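Local coordinates for ABC transporter, permease protein, putative (Porphyromonas gingivalis, PDB 2P0S), which is probably part of an ABC-type transporter of the cell membrane, this piece being one domain of the longer permease protein, at residues A[10-15]-A[29-34]. Residues are numbered along the deposited sequence; the frame is centred on the assembly and turned at random.
Sequences KTIAIA and DEFRFV
Ile12 and Ile14 of one strand hold the Phe33 ring of its neighbour from two directions. Ile12 runs beside the ring, pointing the same way, with CB 3.8 Å from Phe33 CE1 and CG2 and CD1 close to the same rim atom. Ile14 comes in at a slant and brings CD1 to 3.6 Å from Phe33 CD1; its CG1, anti to the carbonyl carbon and so beside the backbone N, lies 3.8 Å from the same ring atom. Ile12 CD1 also reaches Phe31, touching CB and CG, while Lys10 CG sits 3.7 Å from Phe31 CD1 as the two side chains lie alongside each other. Helix 80-100 packs on this side through Val82 and Ile86, and Phe25 meets the Phe33 ring.

The strands run parallel at 27°, and this pair forms one margin of a mixed four-stranded sheet: 32-35 is its outermost strand within the chain, and 11-16 has 55-59 as its other neighbour. Thr11, Ile12 and Ala13 pair with Arg32, Phe33 and Val34. Ile12 is gripped twice, its N donating to Arg32 O and its O accepting from Val34 N (3.0 Å). Lys10 O takes a nearly straight bond from Arg32 N (172° at hydrogen), and Ile14 N closes the series on Val34 O at 2.8 Å.

On the face carrying Thr11 and Ala13, Ala13 CB rests 4.0 Å from Val34 CG2. Farther out, the Arg32 side chain lies beside Thr11, pointing the same way, with a bend at chi3 before the guanidinium. In the conformer described, Arg32 NH2 donates to Thr11 OG1 at 3.3 Å, the hydroxyl oxygen tilted 17° from the guanidinium plane; a second conformer makes this long bond doubtful. In that same conformer Val34 CG1 lies over one guanidinium face, offset toward its rim.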
ATOM      1  N   LYS A  10      -6.229   3.616  12.558  1.00 36.61           N
ATOM      2  CA  LYS A  10      -5.505   3.028  13.675  1.00 32.98           C
ATOM      3  C   LYS A  10      -4.299   3.797  14.045  1.00 30.34           C
ATOM      4  O   LYS A  10      -3.628   4.340  13.150  1.00 27.25           O
ATOM      5  CB  LYS A  10      -4.964   1.623  13.461  1.00 34.11           C
ATOM      6  CG  LYS A  10      -4.958   1.043  12.130  1.00 37.39           C
ATOM      7  CD  LYS A  10      -5.645  -0.322  12.243  1.00 40.12           C
ATOM      8  CE  LYS A  10      -6.907  -0.171  13.011  1.00 42.97           C
ATOM      9  NZ  LYS A  10      -7.919  -1.017  12.352  1.00 44.22           N
ATOM     10  N   THR A  11      -4.014   3.800  15.351  1.00 26.41           N
ATOM     11  CA  THR A  11      -2.847   4.451  15.931  1.00 24.46           C
ATOM     12  C   THR A  11      -1.767   3.395  16.104  1.00 23.97           C
ATOM     13  O   THR A  11      -1.963   2.383  16.823  1.00 21.71           O
ATOM     14  CB  THR A  11      -3.242   5.063  17.244  1.00 24.06           C
ATOM     15  OG1 THR A  11      -4.272   6.039  16.949  1.00 27.12           O
ATOM     16  CG2 THR A  11      -2.087   5.766  17.955  1.00 25.14           C
ATOM     17  N   ILE A  12      -0.596   3.636  15.519  1.00 19.91           N
ATOM     18  CA  ILE A  12       0.504   2.668  15.698  1.00 20.21           C
ATOM     19  C   ILE A  12       1.709   3.341  16.349  1.00 20.09           C
ATOM     20  O   ILE A  12       2.235   4.375  15.807  1.00 20.64           O
ATOM     21  CB  ILE A  12       0.895   2.172  14.306  1.00 17.99           C
ATOM     22  CG1 ILE A  12      -0.323   1.549  13.602  1.00 19.92           C
ATOM     23  CG2 ILE A  12       2.090   1.241  14.398  1.00 17.35           C
ATOM     24  CD1 ILE A  12       0.018   0.987  12.222  1.00 24.08           C
ATOM     25  N   ALA A  13       2.118   2.833  17.504  1.00 17.35           N
ATOM     26  CA  ALA A  13       3.238   3.446  18.205  1.00 19.55           C
ATOM     27  C   ALA A  13       4.511   2.821  17.610  1.00 17.74           C
ATOM     28  O   ALA A  13       4.571   1.648  17.530  1.00 20.48           O
ATOM     29  CB  ALA A  13       3.245   3.127  19.582  1.00 20.16           C
ATOM     30  N   ILE A  14       5.529   3.628  17.357  1.00 18.93           N
ATOM     31  CA  ILE A  14       6.771   3.123  16.767  1.00 16.08           C
ATOM     32  C   ILE A  14       7.836   3.020  17.850  1.00 20.00           C
ATOM     33  O   ILE A  14       8.267   4.037  18.459  1.00 18.50           O
ATOM     34  CB  ILE A  14       7.269   3.985  15.612  1.00 18.61           C
ATOM     35  CG1 ILE A  14       6.140   4.139  14.519  1.00 17.90           C
ATOM     36  CG2 ILE A  14       8.638   3.402  15.132  1.00 17.46           C
ATOM     37  CD1 ILE A  14       6.517   5.068  13.328  1.00 19.74           C
ATOM     38  N   ALA A  15       8.342   1.792  18.078  1.00 18.49           N
ATOM     39  CA  ALA A  15       9.435   1.521  19.094  1.00 17.34           C
ATOM     40  C   ALA A  15      10.670   1.114  18.291  1.00 17.85           C
ATOM     41  O   ALA A  15      10.899  -0.087  18.095  1.00 16.85           O
ATOM     42  CB  ALA A  15       9.114   0.381  20.024  1.00 19.13           C
ATOM     43  N   ASP A  29      -0.627   8.883   5.080  1.00 35.71           N
ATOM     44  CA  ASP A  29      -2.063   9.189   5.005  1.00 35.89           C
ATOM     45  C   ASP A  29      -3.046   8.044   5.283  1.00 33.46           C
ATOM     46  O   ASP A  29      -4.272   8.184   5.061  1.00 33.34           O
ATOM     47  CB  ASP A  29      -2.413   9.945   3.702  1.00 39.53           C
ATOM     48  CG  ASP A  29      -2.383   9.032   2.480  1.00 42.78           C
ATOM     49  OD1 ASP A  29      -2.961   9.435   1.405  1.00 48.53           O
ATOM     50  OD2 ASP A  29      -1.784   7.928   2.588  1.00 44.50           O
ATOM     51  N   GLU A  30      -2.543   6.943   5.835  1.00 29.45           N
ATOM     52  CA  GLU A  30      -3.363   5.775   6.150  1.00 31.10           C
ATOM     53  C   GLU A  30      -3.508   5.417   7.632  1.00 29.15           C
ATOM     54  O   GLU A  30      -4.539   4.864   8.004  1.00 31.07           O
ATOM     55  CB  GLU A  30      -2.745   4.501   5.497  1.00 32.89           C
ATOM     56  CG  GLU A  30      -3.208   4.281   4.090  1.00 42.62           C
ATOM     57  CD  GLU A  30      -2.896   2.848   3.649  1.00 51.34           C
ATOM     58  OE1 GLU A  30      -1.702   2.624   3.266  1.00 53.54           O
ATOM     59  OE2 GLU A  30      -3.841   1.976   3.732  1.00 55.71           O
ATOM     60  N   PHE A  31      -2.411   5.605   8.403  1.00 24.15           N
ATOM     61  CA  PHE A  31      -2.339   5.260   9.812  1.00 25.91           C
ATOM     62  C   PHE A  31      -1.815   6.467  10.637  1.00 24.27           C
ATOM     63  O   PHE A  31      -1.066   7.309  10.105  1.00 23.76           O
ATOM     64  CB  PHE A  31      -1.486   4.041  10.109  1.00 28.10           C
ATOM     65  CG  PHE A  31      -1.739   2.906   9.146  1.00 28.73           C
ATOM     66  CD1 PHE A  31      -2.933   2.194   9.215  1.00 25.05           C
ATOM     67  CD2 PHE A  31      -0.824   2.602   8.163  1.00 31.32           C
ATOM     68  CE1 PHE A  31      -3.172   1.135   8.359  1.00 31.01           C
ATOM     69  CE2 PHE A  31      -1.119   1.581   7.253  1.00 33.15           C
ATOM     70  CZ  PHE A  31      -2.294   0.895   7.382  1.00 28.80           C
ATOM     71  N   ARG A  32      -2.109   6.437  11.921  0.50 22.46           N
ATOM     72  CA  ARG A  32      -1.728   7.500  12.810  0.50 22.56           C
ATOM     73  C   ARG A  32      -0.457   7.080  13.602  0.50 21.39           C
ATOM     74  O   ARG A  32      -0.556   6.423  14.654  0.50 21.25           O
ATOM     75  CB  ARG A  32      -2.933   7.830  13.732  0.50 24.32           C
ATOM     76  CG  ARG A  32      -2.750   9.118  14.365  0.50 23.40           C
ATOM     77  CD  ARG A  32      -3.757   9.340  15.561  0.50 26.25           C
ATOM     78  NE  ARG A  32      -3.060  10.177  16.521  0.50 29.74           N
ATOM     79  CZ  ARG A  32      -2.903   9.947  17.830  0.50 29.82           C
ATOM     80  NH1 ARG A  32      -2.196  10.819  18.573  0.50 23.86           N
ATOM     81  NH2 ARG A  32      -3.416   8.851  18.401  0.50 29.66           N
ATOM     82  N   PHE A  33       0.732   7.469  13.126  1.00 19.89           N
ATOM     83  CA  PHE A  33       1.910   7.018  13.801  1.00 21.87           C
ATOM     84  C   PHE A  33       2.352   7.915  14.942  1.00 21.73           C
ATOM     85  O   PHE A  33       2.407   9.190  14.776  1.00 26.17           O
ATOM     86  CB  PHE A  33       3.068   6.877  12.755  1.00 18.28           C
ATOM     87  CG  PHE A  33       2.834   5.734  11.791  1.00 21.88           C
ATOM     88  CD1 PHE A  33       3.217   4.413  12.177  1.00 21.04           C
ATOM     89  CD2 PHE A  33       2.332   5.913  10.513  1.00 24.50           C
ATOM     90  CE1 PHE A  33       2.986   3.356  11.351  1.00 19.51           C
ATOM     91  CE2 PHE A  33       2.119   4.807   9.609  1.00 24.05           C
ATOM     92  CZ  PHE A  33       2.495   3.501  10.013  1.00 20.57           C
ATOM     93  N   VAL A  34       2.746   7.313  16.065  1.00 21.52           N
ATOM     94  CA  VAL A  34       3.307   8.047  17.171  1.00 21.56           C
ATOM     95  C   VAL A  34       4.523   7.457  17.749  1.00 21.92           C
ATOM     96  O   VAL A  34       4.788   6.295  17.439  1.00 21.68           O
ATOM     97  CB  VAL A  34       2.237   8.206  18.322  1.00 21.68           C
ATOM     98  CG1 VAL A  34       0.929   8.724  17.755  1.00 27.26           C
ATOM     99  CG2 VAL A  34       1.951   6.828  18.976  1.00 23.54           C
TER